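Local coordinates for protein pseudouridine synthase (Pyrococcus abyssi, PDB 2AUS) that probably isomerises specific uridines of RNA to pseudouridine, as the archaeal Cbf5 enzyme of guide-RNA ribonucleoproteins, at residues 250-255 and 286-291; 296-301 and 321-326; 275-280 and 304-309; 267-272 and 316-321; 17-22 and 308-313. One frame throughout, in Å; residues are numbered along the deposited sequence.

Contact 1: 250-255 and 286-291; sequences LPKIWI and LVAIMT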
# COMPACT_ATOMS: atom_id res chain seq x y z
N LEU A 250 13.27 -19.97 -27.92
CA LEU A 250 14.33 -20.96 -27.78
C LEU A 250 14.41 -21.92 -28.95
O LEU A 250 13.42 -22.18 -29.63
CB LEU A 250 14.13 -21.81 -26.52
CG LEU A 250 14.18 -21.19 -25.13
CD1 LEU A 250 14.10 -22.31 -24.11
CD2 LEU A 250 15.45 -20.38 -24.95
N PRO A 251 15.61 -22.46 -29.21
CA PRO A 251 15.82 -23.42 -30.30
C PRO A 251 15.03 -24.66 -29.86
O PRO A 251 15.06 -25.03 -28.68
CB PRO A 251 17.32 -23.67 -30.26
CG PRO A 251 17.88 -22.44 -29.62
CD PRO A 251 16.88 -22.16 -28.54
N LYS A 252 14.35 -25.32 -30.78
CA LYS A 252 13.57 -26.49 -30.39
C LYS A 252 13.95 -27.78 -31.08
O LYS A 252 14.53 -27.77 -32.17
CB LYS A 252 12.09 -26.21 -30.64
CG LYS A 252 11.56 -25.04 -29.86
CD LYS A 252 10.16 -24.66 -30.30
CE LYS A 252 9.68 -23.43 -29.55
NZ LYS A 252 8.32 -23.03 -29.98
N ILE A 253 13.61 -28.89 -30.44
CA ILE A 253 13.84 -30.23 -30.97
C ILE A 253 12.51 -30.96 -30.79
O ILE A 253 12.03 -31.10 -29.67
CB ILE A 253 14.95 -30.98 -30.21
CG1 ILE A 253 16.27 -30.21 -30.34
CG2 ILE A 253 15.11 -32.41 -30.77
CD1 ILE A 253 17.41 -30.80 -29.51
N TRP A 254 11.92 -31.40 -31.89
CA TRP A 254 10.65 -32.10 -31.87
C TRP A 254 10.89 -33.61 -31.87
O TRP A 254 11.63 -34.14 -32.70
CB TRP A 254 9.83 -31.68 -33.09
CG TRP A 254 9.29 -30.27 -32.99
CD1 TRP A 254 8.07 -29.90 -32.50
CD2 TRP A 254 9.94 -29.06 -33.43
NE1 TRP A 254 7.91 -28.54 -32.62
CE2 TRP A 254 9.04 -28.00 -33.18
CE3 TRP A 254 11.19 -28.78 -34.00
CZ2 TRP A 254 9.35 -26.66 -33.50
CZ3 TRP A 254 11.50 -27.44 -34.32
CH2 TRP A 254 10.58 -26.40 -34.06
N ILE A 255 10.26 -34.31 -30.94
CA ILE A 255 10.49 -35.74 -30.84
C ILE A 255 9.30 -36.65 -31.04
O ILE A 255 8.14 -36.22 -30.93
CB ILE A 255 11.15 -36.07 -29.49
CG1 ILE A 255 10.18 -35.76 -28.35
CG2 ILE A 255 12.43 -35.24 -29.34
CD1 ILE A 255 10.68 -36.17 -26.98
N LEU A 286 20.76 -23.93 -24.57
CA LEU A 286 19.54 -24.29 -23.85
C LEU A 286 18.52 -24.55 -24.95
O LEU A 286 18.29 -23.70 -25.82
CB LEU A 286 19.08 -23.12 -22.99
CG LEU A 286 17.72 -23.20 -22.31
CD1 LEU A 286 17.66 -24.40 -21.37
CD2 LEU A 286 17.47 -21.90 -21.54
N VAL A 287 17.92 -25.74 -24.94
CA VAL A 287 16.94 -26.07 -25.96
C VAL A 287 15.65 -26.56 -25.34
O VAL A 287 15.63 -27.00 -24.19
CB VAL A 287 17.45 -27.16 -26.93
CG1 VAL A 287 18.72 -26.69 -27.62
CG2 VAL A 287 17.70 -28.47 -26.17
N ALA A 288 14.57 -26.46 -26.10
CA ALA A 288 13.28 -26.92 -25.63
C ALA A 288 12.92 -28.16 -26.44
O ALA A 288 12.95 -28.13 -27.66
CB ALA A 288 12.23 -25.84 -25.82
N ILE A 289 12.62 -29.26 -25.75
CA ILE A 289 12.24 -30.51 -26.40
C ILE A 289 10.72 -30.47 -26.54
O ILE A 289 10.01 -30.28 -25.55
CB ILE A 289 12.61 -31.71 -25.53
CG1 ILE A 289 14.14 -31.75 -25.32
CG2 ILE A 289 12.08 -32.99 -26.18
CD1 ILE A 289 14.60 -32.92 -24.50
N MET A 290 10.24 -30.67 -27.76
CA MET A 290 8.81 -30.59 -28.02
C MET A 290 8.20 -31.86 -28.58
O MET A 290 8.89 -32.64 -29.24
CB MET A 290 8.54 -29.46 -29.04
CG MET A 290 9.25 -28.13 -28.77
SD MET A 290 8.77 -27.25 -27.28
CE MET A 290 7.18 -26.60 -27.73
N THR A 291 6.91 -32.04 -28.33
CA THR A 291 6.22 -33.19 -28.90
C THR A 291 5.81 -32.72 -30.29
O THR A 291 5.91 -31.53 -30.61
CB THR A 291 4.90 -33.53 -28.19
OG1 THR A 291 3.98 -32.45 -28.41
CG2 THR A 291 5.10 -33.76 -26.69
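Met290 gives up more surface here than any other residue, and it does so beside Trp254 on one face of a parallel strand pair in the PUA domain. The two side chains run the same way, with Met290 CB over one face of the indole, 3.5 Å from Trp254 CD1. With CG anti to the carbonyl carbon (chi1 -47°), Met290 CG crosses the extended Lys252, 3.9 Å from Lys252 CD; the bends beyond it fold the thioether back. Thr291 O lies at the indole edge, in the ring plane, while NE1 bonds to Asp294. An alanine at Trp254 would remove the indole and would probably loosen the packing of Met290 as well as costing the bond to Asp294. Leu250, ahead of the strand and near Ala288 CB, sets its CD1 4.1 Å from Leu286 CG. On the other face Ile253 places CD1 4.1 Å from Val287 CG2. Met290 N reaches Ile253 O at 2.7 Å and nearly straight (173°), and Ile255 N returns a bond of 2.7 Å to Met290 O. Ala288 likewise bonds through both N and O, to Pro251 and Ile253. Four bonds thus satisfy the backbone of Ala288 and Met290, while apolar side chains pack on both faces of the pair.

Contact 2: 296-301 and 321-326; sequences LVALGK and EKVFMP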
# COMPACT_ATOMS: atom_id res chain seq x y z
N LEU A 296 5.49 -28.55 -24.79
CA LEU A 296 6.83 -28.52 -24.23
C LEU A 296 7.03 -29.78 -23.40
O LEU A 296 6.29 -30.05 -22.45
CB LEU A 296 7.01 -27.29 -23.35
CG LEU A 296 8.30 -27.22 -22.53
CD1 LEU A 296 9.50 -27.13 -23.46
CD2 LEU A 296 8.24 -26.00 -21.60
N VAL A 297 8.05 -30.56 -23.74
CA VAL A 297 8.32 -31.77 -22.98
C VAL A 297 9.32 -31.48 -21.85
O VAL A 297 9.09 -31.82 -20.69
CB VAL A 297 8.94 -32.87 -23.86
CG1 VAL A 297 9.20 -34.12 -23.01
CG2 VAL A 297 8.01 -33.18 -25.05
N ALA A 298 10.42 -30.84 -22.22
CA ALA A 298 11.48 -30.55 -21.26
C ALA A 298 12.47 -29.52 -21.77
O ALA A 298 12.55 -29.27 -22.96
CB ALA A 298 12.21 -31.84 -20.94
N LEU A 299 13.22 -28.93 -20.84
CA LEU A 299 14.25 -27.97 -21.18
C LEU A 299 15.55 -28.73 -20.97
O LEU A 299 15.64 -29.57 -20.08
CB LEU A 299 14.19 -26.76 -20.25
CG LEU A 299 13.07 -25.75 -20.51
CD1 LEU A 299 13.14 -24.60 -19.51
CD2 LEU A 299 13.18 -25.23 -21.94
N GLY A 300 16.54 -28.44 -21.80
CA GLY A 300 17.80 -29.14 -21.64
C GLY A 300 18.96 -28.47 -22.31
O GLY A 300 18.81 -27.44 -22.98
N LYS A 301 20.14 -29.05 -22.14
CA LYS A 301 21.36 -28.53 -22.72
C LYS A 301 21.72 -29.43 -23.89
O LYS A 301 21.83 -30.64 -23.73
CB LYS A 301 22.49 -28.55 -21.69
CG LYS A 301 23.76 -27.84 -22.14
CD LYS A 301 24.92 -28.07 -21.15
CE LYS A 301 24.62 -27.50 -19.76
NZ LYS A 301 24.54 -26.00 -19.74
N GLU A 321 17.45 -31.15 -18.22
CA GLU A 321 17.63 -30.51 -16.93
C GLU A 321 16.31 -30.39 -16.17
O GLU A 321 16.30 -30.38 -14.94
CB GLU A 321 18.24 -29.12 -17.12
CG GLU A 321 19.51 -29.14 -17.95
CD GLU A 321 20.20 -27.79 -18.00
OE1 GLU A 321 19.52 -26.79 -18.33
OE2 GLU A 321 21.42 -27.74 -17.74
N LYS A 322 15.21 -30.28 -16.91
CA LYS A 322 13.90 -30.17 -16.28
C LYS A 322 12.80 -30.73 -17.19
O LYS A 322 12.72 -30.36 -18.36
CB LYS A 322 13.60 -28.71 -15.92
CG LYS A 322 12.17 -28.47 -15.44
CD LYS A 322 11.85 -29.23 -14.15
CE LYS A 322 10.38 -29.08 -13.78
NZ LYS A 322 10.04 -29.84 -12.55
N VAL A 323 11.99 -31.63 -16.63
CA VAL A 323 10.89 -32.25 -17.36
C VAL A 323 9.57 -31.60 -16.96
O VAL A 323 9.32 -31.39 -15.77
CB VAL A 323 10.80 -33.77 -17.05
CG1 VAL A 323 9.58 -34.36 -17.73
CG2 VAL A 323 12.05 -34.48 -17.54
N PHE A 324 8.75 -31.26 -17.94
CA PHE A 324 7.44 -30.65 -17.68
C PHE A 324 6.30 -31.60 -17.98
O PHE A 324 5.29 -31.61 -17.29
CB PHE A 324 7.30 -29.37 -18.52
CG PHE A 324 8.25 -28.30 -18.13
CD1 PHE A 324 8.00 -27.51 -17.01
CD2 PHE A 324 9.44 -28.14 -18.81
CE1 PHE A 324 8.93 -26.56 -16.58
CE2 PHE A 324 10.37 -27.19 -18.40
CZ PHE A 324 10.11 -26.40 -17.28
N MET A 325 6.47 -32.41 -19.01
CA MET A 325 5.48 -33.39 -19.45
C MET A 325 5.16 -34.45 -18.39
O MET A 325 6.05 -35.16 -17.93
CB MET A 325 6.02 -34.07 -20.72
CG MET A 325 5.18 -35.20 -21.28
SD MET A 325 3.66 -34.59 -21.99
CE MET A 325 4.32 -33.60 -23.35
N PRO A 326 3.89 -34.57 -17.98
CA PRO A 326 3.58 -35.60 -16.97
C PRO A 326 3.72 -36.99 -17.62
O PRO A 326 3.56 -37.13 -18.84
CB PRO A 326 2.15 -35.27 -16.56
CG PRO A 326 1.57 -34.63 -17.81
CD PRO A 326 2.70 -33.75 -18.29
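Phe324 reaches back from just beyond the end of strand 316-323 and runs along strand 296-302, its antiparallel neighbour in the PUA-domain sheet. Its CB starts 3.7 Å from Val297 O, and with CG anti to the carbonyl carbon (chi1 -66°) the ring is sent toward Leu296 and Leu299. Phe324 CG only grazes Leu296 CD2. CD2 of the ring is closer, 3.7 Å from Leu296 CD2, and it also brushes Ala298 CA, which lies near the ring plane. Next along, CE2 meets Leu299 CG at 3.7 Å, again edge-on, and CZ at the tip just touches Leu299 CD1. The ring therefore spans two leucines of one strand.

Its root is held by the backbone. Phe324 N donates to Val297 O at 2.8 Å, and Met325 N shares that oxygen at 3.2 Å, coming in on a lone pair. Leu299 O is doubly gripped as well, by Glu321 N at 3.0 Å and Lys322 N at 3.3 Å, because Glu321 and Lys322 form a classic beta bulge opposite Leu299. Leu299 N closes the pair on Lys322 O at 2.9 Å. At the far end Lys301 and Glu321 bring opposite charges near each other without a salt bridge.

Strand 286-291 flanks the other edge of 296-301, where Val297 and Ala298 make a second bulge opposite Ile289. Leu296 packs on Ala288 and Met290 of that strand, whereas Val297, Ala298 and Met325 turn to helix 257-264, touching it through Val260, Val263 and Ala264.

Contact 3: 275-280 and 304-309; sequences VKLNAG and MSTQEM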
# COMPACT_ATOMS: atom_id res chain seq x y z
N VAL A 275 12.62 -35.99 -34.50
CA VAL A 275 11.87 -35.97 -35.75
C VAL A 275 12.36 -34.80 -36.61
O VAL A 275 12.67 -34.96 -37.79
CB VAL A 275 10.36 -35.82 -35.49
CG1 VAL A 275 9.62 -35.54 -36.80
CG2 VAL A 275 9.83 -37.10 -34.84
N LYS A 276 12.42 -33.62 -36.00
CA LYS A 276 12.87 -32.42 -36.68
C LYS A 276 13.40 -31.46 -35.62
O LYS A 276 13.09 -31.61 -34.43
CB LYS A 276 11.70 -31.79 -37.44
CG LYS A 276 10.51 -31.50 -36.56
CD LYS A 276 9.25 -31.24 -37.38
CE LYS A 276 8.08 -30.93 -36.47
NZ LYS A 276 6.84 -30.71 -37.25
N LEU A 277 14.21 -30.49 -36.05
CA LEU A 277 14.79 -29.53 -35.13
C LEU A 277 15.22 -28.23 -35.81
O LEU A 277 15.32 -28.16 -37.03
CB LEU A 277 16.00 -30.12 -34.39
CG LEU A 277 17.02 -31.10 -35.01
CD1 LEU A 277 17.19 -30.90 -36.49
CD2 LEU A 277 18.34 -30.94 -34.27
N ASN A 278 15.44 -27.20 -35.00
CA ASN A 278 15.87 -25.92 -35.52
C ASN A 278 17.33 -25.99 -35.93
O ASN A 278 18.11 -26.78 -35.37
CB ASN A 278 15.71 -24.83 -34.45
CG ASN A 278 14.29 -24.37 -34.30
OD1 ASN A 278 13.84 -24.08 -33.20
ND2 ASN A 278 13.56 -24.29 -35.42
N ALA A 279 17.70 -25.19 -36.92
CA ALA A 279 19.07 -25.14 -37.37
C ALA A 279 19.82 -24.28 -36.36
O ALA A 279 19.21 -23.65 -35.50
CB ALA A 279 19.14 -24.50 -38.75
N GLY A 280 21.14 -24.25 -36.48
CA GLY A 280 21.94 -23.42 -35.60
C GLY A 280 22.06 -23.80 -34.14
O GLY A 280 22.51 -22.98 -33.34
N MET A 304 25.05 -31.89 -28.67
CA MET A 304 25.63 -31.85 -29.99
C MET A 304 24.98 -30.73 -30.80
O MET A 304 24.04 -30.09 -30.33
CB MET A 304 25.52 -33.20 -30.70
CG MET A 304 24.22 -33.96 -30.52
SD MET A 304 24.28 -35.58 -31.34
CE MET A 304 25.04 -36.58 -30.07
N SER A 305 25.48 -30.50 -32.00
CA SER A 305 24.96 -29.45 -32.86
C SER A 305 23.83 -29.99 -33.72
O SER A 305 23.64 -31.20 -33.82
CB SER A 305 26.06 -28.91 -33.76
OG SER A 305 26.50 -29.94 -34.64
N THR A 306 23.10 -29.08 -34.36
CA THR A 306 22.01 -29.48 -35.23
C THR A 306 22.51 -30.46 -36.28
O THR A 306 21.88 -31.49 -36.53
CB THR A 306 21.40 -28.27 -35.98
OG1 THR A 306 20.66 -27.46 -35.06
CG2 THR A 306 20.49 -28.73 -37.09
N GLN A 307 23.65 -30.13 -36.88
CA GLN A 307 24.23 -30.96 -37.92
C GLN A 307 24.54 -32.37 -37.42
O GLN A 307 24.25 -33.36 -38.09
CB GLN A 307 25.51 -30.31 -38.47
CG GLN A 307 26.03 -30.98 -39.73
CD GLN A 307 24.97 -31.11 -40.81
OE1 GLN A 307 24.29 -30.14 -41.15
NE2 GLN A 307 24.81 -32.32 -41.35
N GLU A 308 25.14 -32.45 -36.24
CA GLU A 308 25.46 -33.75 -35.66
C GLU A 308 24.19 -34.55 -35.38
O GLU A 308 24.14 -35.76 -35.62
CB GLU A 308 26.28 -33.56 -34.38
CG GLU A 308 27.78 -33.50 -34.62
CD GLU A 308 28.52 -32.68 -33.58
OE1 GLU A 308 28.17 -32.77 -32.39
OE2 GLU A 308 29.46 -31.96 -33.97
N MET A 309 23.16 -33.87 -34.89
CA MET A 309 21.90 -34.55 -34.59
C MET A 309 21.26 -35.11 -35.85
O MET A 309 20.60 -36.15 -35.81
CB MET A 309 20.94 -33.61 -33.86
CG MET A 309 21.34 -33.34 -32.42
SD MET A 309 20.16 -32.34 -31.50
CE MET A 309 21.17 -30.92 -31.06
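The backbones approach where one element ends and the other begins: strand 274-278 runs out into Ala279, whose CA is 5.7 Å from that of Thr306 in the first turn of helix 306-311. Thr306 carries the polar link. Its OG1, set anti to the carbonyl carbon (chi1 -72°), donates to Asn278 O at 2.7 Å, in the carbonyl plane and on a lone pair. The same hydroxyl is bonded to Ile281 N, so it bridges two points of the chain as it leaves the strand. Gly280, between them, has a positive phi of 70°, which by itself favours glycine at this turn.

Leu277 does the apolar work. Its CG occupies the crowded position between backbone N and carbonyl carbon, and the two methyls part to meet different helix residues. Leu277 CD2 lies 3.6 Å from Met309 SD and 3.7 Å from Met309 CB; Leu277 CD1 lies 4.0 Å from Thr306 CG2, the two side chains sliding past each other in opposite directions. Met309 also leans on Ile253 of the adjoining strand, so its sulfur lies among hydrocarbon.

The helix start is itself fixed. Ser305 is the N-cap, and its OG accepts from Glu308 N at 3.3 Å, almost straight at 164°, while Ser305 O takes Met309 N at 2.9 Å. That first turn keeps Thr306 and Met309 on the side facing the strand.

A short helix packed in this way on a mixed, curled sheet is consistent with the PUA fold.

Contact 4: 267-272 and 316-321; sequences ANLTVP and IAVDVE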
# COMPACT_ATOMS: atom_id res chain seq x y z
N ALA A 267 14.62 -40.05 -18.75
CA ALA A 267 15.76 -40.32 -19.62
C ALA A 267 16.21 -39.08 -20.39
O ALA A 267 15.45 -38.11 -20.52
CB ALA A 267 15.42 -41.42 -20.61
N ASN A 268 17.44 -39.10 -20.88
CA ASN A 268 17.94 -38.00 -21.68
C ASN A 268 17.46 -38.29 -23.10
O ASN A 268 17.13 -39.43 -23.41
CB ASN A 268 19.46 -37.94 -21.66
CG ASN A 268 20.00 -37.34 -20.38
OD1 ASN A 268 19.43 -36.39 -19.84
ND2 ASN A 268 21.10 -37.89 -19.88
N LEU A 269 17.41 -37.28 -23.95
CA LEU A 269 16.95 -37.49 -25.32
C LEU A 269 18.06 -38.04 -26.20
O LEU A 269 19.16 -37.51 -26.24
CB LEU A 269 16.46 -36.16 -25.91
CG LEU A 269 16.05 -36.18 -27.39
CD1 LEU A 269 14.84 -37.08 -27.57
CD2 LEU A 269 15.75 -34.76 -27.86
N THR A 270 17.75 -39.12 -26.92
CA THR A 270 18.73 -39.70 -27.82
C THR A 270 18.35 -39.31 -29.25
O THR A 270 17.19 -39.03 -29.54
CB THR A 270 18.77 -41.24 -27.70
OG1 THR A 270 17.49 -41.79 -28.04
CG2 THR A 270 19.13 -41.65 -26.28
N VAL A 271 19.36 -39.28 -30.12
CA VAL A 271 19.19 -38.92 -31.52
C VAL A 271 18.05 -39.62 -32.25
O VAL A 271 17.31 -39.00 -33.02
CB VAL A 271 20.52 -39.17 -32.29
CG1 VAL A 271 20.35 -38.89 -33.78
CG2 VAL A 271 21.62 -38.29 -31.69
N PRO A 272 17.89 -40.94 -32.03
CA PRO A 272 16.83 -41.72 -32.68
C PRO A 272 15.41 -41.22 -32.39
O PRO A 272 14.47 -41.55 -33.12
CB PRO A 272 17.04 -43.13 -32.13
CG PRO A 272 18.51 -43.16 -31.86
CD PRO A 272 18.76 -41.82 -31.23
N ILE A 316 23.52 -39.36 -27.03
CA ILE A 316 22.66 -38.44 -26.30
C ILE A 316 22.68 -37.09 -27.00
O ILE A 316 23.73 -36.47 -27.17
CB ILE A 316 23.15 -38.28 -24.86
CG1 ILE A 316 23.04 -39.63 -24.14
CG2 ILE A 316 22.32 -37.22 -24.13
CD1 ILE A 316 23.56 -39.62 -22.72
N ALA A 317 21.50 -36.63 -27.42
CA ALA A 317 21.40 -35.36 -28.11
C ALA A 317 21.20 -34.23 -27.11
O ALA A 317 21.70 -33.12 -27.30
CB ALA A 317 20.26 -35.39 -29.11
N VAL A 318 20.46 -34.50 -26.03
CA VAL A 318 20.21 -33.48 -25.03
C VAL A 318 20.25 -33.99 -23.59
O VAL A 318 19.68 -35.03 -23.27
CB VAL A 318 18.83 -32.82 -25.22
CG1 VAL A 318 18.62 -31.74 -24.16
CG2 VAL A 318 18.71 -32.22 -26.62
N ASP A 319 20.93 -33.23 -22.74
CA ASP A 319 20.99 -33.57 -21.32
C ASP A 319 19.83 -32.82 -20.68
O ASP A 319 19.90 -31.62 -20.44
CB ASP A 319 22.31 -33.12 -20.70
CG ASP A 319 23.29 -34.26 -20.53
OD1 ASP A 319 22.87 -35.32 -20.00
OD2 ASP A 319 24.47 -34.12 -20.91
N VAL A 320 18.76 -33.55 -20.41
CA VAL A 320 17.56 -32.96 -19.82
C VAL A 320 17.78 -32.42 -18.42
O VAL A 320 18.25 -33.14 -17.53
CB VAL A 320 16.41 -34.00 -19.81
CG1 VAL A 320 15.17 -33.40 -19.16
CG2 VAL A 320 16.10 -34.44 -21.24
N GLU A 321 17.45 -31.15 -18.22
CA GLU A 321 17.63 -30.51 -16.93
C GLU A 321 16.31 -30.39 -16.17
O GLU A 321 16.30 -30.38 -14.94
CB GLU A 321 18.24 -29.12 -17.12
CG GLU A 321 19.51 -29.14 -17.95
CD GLU A 321 20.20 -27.79 -18.00
OE1 GLU A 321 19.52 -26.79 -18.33
OE2 GLU A 321 21.42 -27.74 -17.74
O HOH W 1 19.06 -35.95 -17.22
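The amide of Asn268 and the carboxylate of Asp319 stand nearly at right angles, their planes 83° apart, at the edge of the PUA domain sheet where a classic beta bulge joins its outermost short strand to the antiparallel strand 316-323. Asn268 ND2 lies 3.1 Å from Asp319 OD1, but the angle is too poor for a hydrogen bond. The other end of the amide is better used: Val320 N donates to Asn268 OD1 at 3.0 Å from above the carbonyl plane, 36° out of it. With CG anti to the carbonyl carbon, Asn268 thus lies across the neighbouring strand, and its CB rests against Ile316 CG2.

In the bulge, Ala317 and Val318 both face Leu269. Leu269 O accepts from both: Ala317 N at 2.8 Å, and Val318 N at 3.3 Å on a lone pair. Leu269 N returns an equally long but more bent bond to Val318 O, 3.3 Å. Beyond this Leu269-Val318 pair it is Asn268 OD1 that accepts from Val320 N, a side-chain oxygen standing in where the strand has stopped.

With CG anti to the backbone N, Leu269 sends CD2 to within 4.1 Å of Val318 CG2. Both side chains turn to the face where Ile253 lies, and Leu269 also touches Ile255 and Ile289, so this border strand covers part of the apolar interior of the curled sheet. Val271 CG2 meets Ala317 CB a little further along. One water completes the asparagine link, donating to Asn268 OD1 at 2.7 Å and to Val320 O at 2.9 Å.

Contact 5: 17-22 and 308-313; sequences EVIVKD and EMIERS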
# COMPACT_ATOMS: atom_id res chain seq x y z
N GLU A 17 15.14 -21.76 -38.89
CA GLU A 17 14.81 -22.74 -39.90
C GLU A 17 14.61 -24.10 -39.22
O GLU A 17 15.24 -24.39 -38.20
CB GLU A 17 15.96 -22.81 -40.90
CG GLU A 17 15.71 -23.62 -42.14
CD GLU A 17 16.61 -23.16 -43.28
OE1 GLU A 17 16.41 -22.03 -43.77
OE2 GLU A 17 17.51 -23.93 -43.67
N VAL A 18 13.71 -24.92 -39.75
CA VAL A 18 13.44 -26.24 -39.20
C VAL A 18 13.93 -27.32 -40.17
O VAL A 18 13.62 -27.28 -41.36
CB VAL A 18 11.92 -26.46 -38.96
CG1 VAL A 18 11.67 -27.89 -38.48
CG2 VAL A 18 11.40 -25.47 -37.94
N ILE A 19 14.69 -28.27 -39.66
CA ILE A 19 15.21 -29.34 -40.49
C ILE A 19 14.57 -30.67 -40.07
O ILE A 19 14.70 -31.10 -38.92
CB ILE A 19 16.74 -29.44 -40.36
CG1 ILE A 19 17.37 -28.09 -40.73
CG2 ILE A 19 17.27 -30.55 -41.27
CD1 ILE A 19 18.87 -28.06 -40.61
N VAL A 20 13.88 -31.30 -41.01
CA VAL A 20 13.20 -32.56 -40.75
C VAL A 20 14.11 -33.77 -40.94
O VAL A 20 14.70 -33.97 -41.99
CB VAL A 20 11.97 -32.73 -41.67
CG1 VAL A 20 11.30 -34.05 -41.38
CG2 VAL A 20 11.00 -31.59 -41.44
N LYS A 21 14.20 -34.56 -39.88
CA LYS A 21 15.03 -35.76 -39.90
C LYS A 21 14.14 -36.95 -40.27
O LYS A 21 14.52 -37.78 -41.09
CB LYS A 21 15.65 -35.94 -38.50
CG LYS A 21 16.73 -37.00 -38.37
CD LYS A 21 17.26 -37.00 -36.94
CE LYS A 21 18.16 -38.19 -36.64
NZ LYS A 21 19.43 -38.16 -37.40
N ASP A 22 12.94 -37.01 -39.69
CA ASP A 22 12.00 -38.10 -39.95
C ASP A 22 10.72 -37.56 -40.58
O ASP A 22 9.80 -37.15 -39.87
CB ASP A 22 11.65 -38.80 -38.63
CG ASP A 22 10.86 -40.10 -38.84
OD1 ASP A 22 10.01 -40.16 -39.76
OD2 ASP A 22 11.09 -41.06 -38.08
N GLU A 308 25.14 -32.45 -36.24
CA GLU A 308 25.46 -33.75 -35.66
C GLU A 308 24.19 -34.55 -35.38
O GLU A 308 24.14 -35.76 -35.62
CB GLU A 308 26.28 -33.56 -34.38
CG GLU A 308 27.78 -33.50 -34.62
CD GLU A 308 28.52 -32.68 -33.58
OE1 GLU A 308 28.17 -32.77 -32.39
OE2 GLU A 308 29.46 -31.96 -33.97
N MET A 309 23.16 -33.87 -34.89
CA MET A 309 21.90 -34.55 -34.59
C MET A 309 21.26 -35.11 -35.85
O MET A 309 20.60 -36.15 -35.81
CB MET A 309 20.94 -33.61 -33.86
CG MET A 309 21.34 -33.34 -32.42
SD MET A 309 20.16 -32.34 -31.50
CE MET A 309 21.17 -30.92 -31.06
N ILE A 310 21.47 -34.44 -36.97
CA ILE A 310 20.92 -34.90 -38.23
C ILE A 310 21.77 -36.01 -38.83
O ILE A 310 21.24 -37.02 -39.31
CB ILE A 310 20.82 -33.75 -39.25
CG1 ILE A 310 19.93 -32.64 -38.70
CG2 ILE A 310 20.26 -34.28 -40.56
CD1 ILE A 310 19.94 -31.39 -39.55
N GLU A 311 23.09 -35.83 -38.79
CA GLU A 311 24.01 -36.82 -39.35
C GLU A 311 24.08 -38.12 -38.56
O GLU A 311 23.83 -39.19 -39.10
CB GLU A 311 25.42 -36.23 -39.44
CG GLU A 311 25.52 -34.94 -40.24
CD GLU A 311 26.91 -34.34 -40.22
OE1 GLU A 311 27.48 -34.17 -39.12
OE2 GLU A 311 27.44 -34.04 -41.31
N ARG A 312 24.43 -38.02 -37.28
CA ARG A 312 24.54 -39.20 -36.42
C ARG A 312 23.22 -39.94 -36.31
O ARG A 312 22.18 -39.43 -36.72
CB ARG A 312 25.05 -38.79 -35.04
CG ARG A 312 26.46 -38.21 -35.09
CD ARG A 312 26.92 -37.68 -33.74
NE ARG A 312 28.23 -37.04 -33.85
CZ ARG A 312 28.77 -36.28 -32.90
NH1 ARG A 312 28.12 -36.06 -31.76
NH2 ARG A 312 29.96 -35.73 -33.09
N SER A 313 23.27 -41.14 -35.76
CA SER A 313 22.08 -41.95 -35.61
C SER A 313 21.95 -42.48 -34.19
O SER A 313 21.01 -43.20 -33.87
CB SER A 313 22.11 -43.13 -36.58
OG SER A 313 23.25 -43.95 -36.34
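The C-terminal end of helix 306-311 in the PUA domain is met here by a lysine from the N-terminal part of the chain, whose strand 18-20 forms an outer strand of the domain's sheet. Lys21 starts anti to its backbone N, runs extended, and turns only at chi4 (67°), which tucks the ammonium among carbonyls at and just beyond the helix end. NZ donates to Met309 O at 2.8 Å, in the carbonyl plane and on a lone pair. A second bond goes to Arg312 O at 3.1 Å, nearly along its C=O axis. Ile310 O stands 2.9 Å from NZ as well. Such a cluster of carbonyl oxygens, at the negative end of a helix, would probably favour the charged form of the lysine. A methionine at Lys21 would lack the ammonium and would probably lose both bonds, leaving the helix end less firmly tied.

One apolar touch accompanies this. Ile19 and Ile310 cross at about a right angle, and Ile19 CG2 comes 3.3 Å from Ile310 CD1, tighter than usual for two carbons.

Just past the helix, Arg312 folds over Glu308. Arg312 NH1 lies 3.4 Å from Glu308 OE1, a long, weak ion pair with the oxygen so far out of the guanidinium plane that no N-H points at it, while Glu308 CG sits 3.4 Å above the centre of that plane.

From the N terminus, contact 5 opens first and closes only at helix 306-311, a loop of almost the whole chain that brings the N-terminal strand to the PUA domain. Contact 1 is nested inside it, pairing strands 252-255 and 286-291. Before contact 1 closes, contacts 4 and 3 open, so both cross it; contact 3 lies nested within contact 4 and ends on the same helix as contact 5. Contact 2 opens once contact 1 is closed, and crosses contacts 3, 4 and 5 before closing on strand 316-323, shared with contact 4. Together they tie six PUA strands, the N-terminal strand and one helix into a single unit.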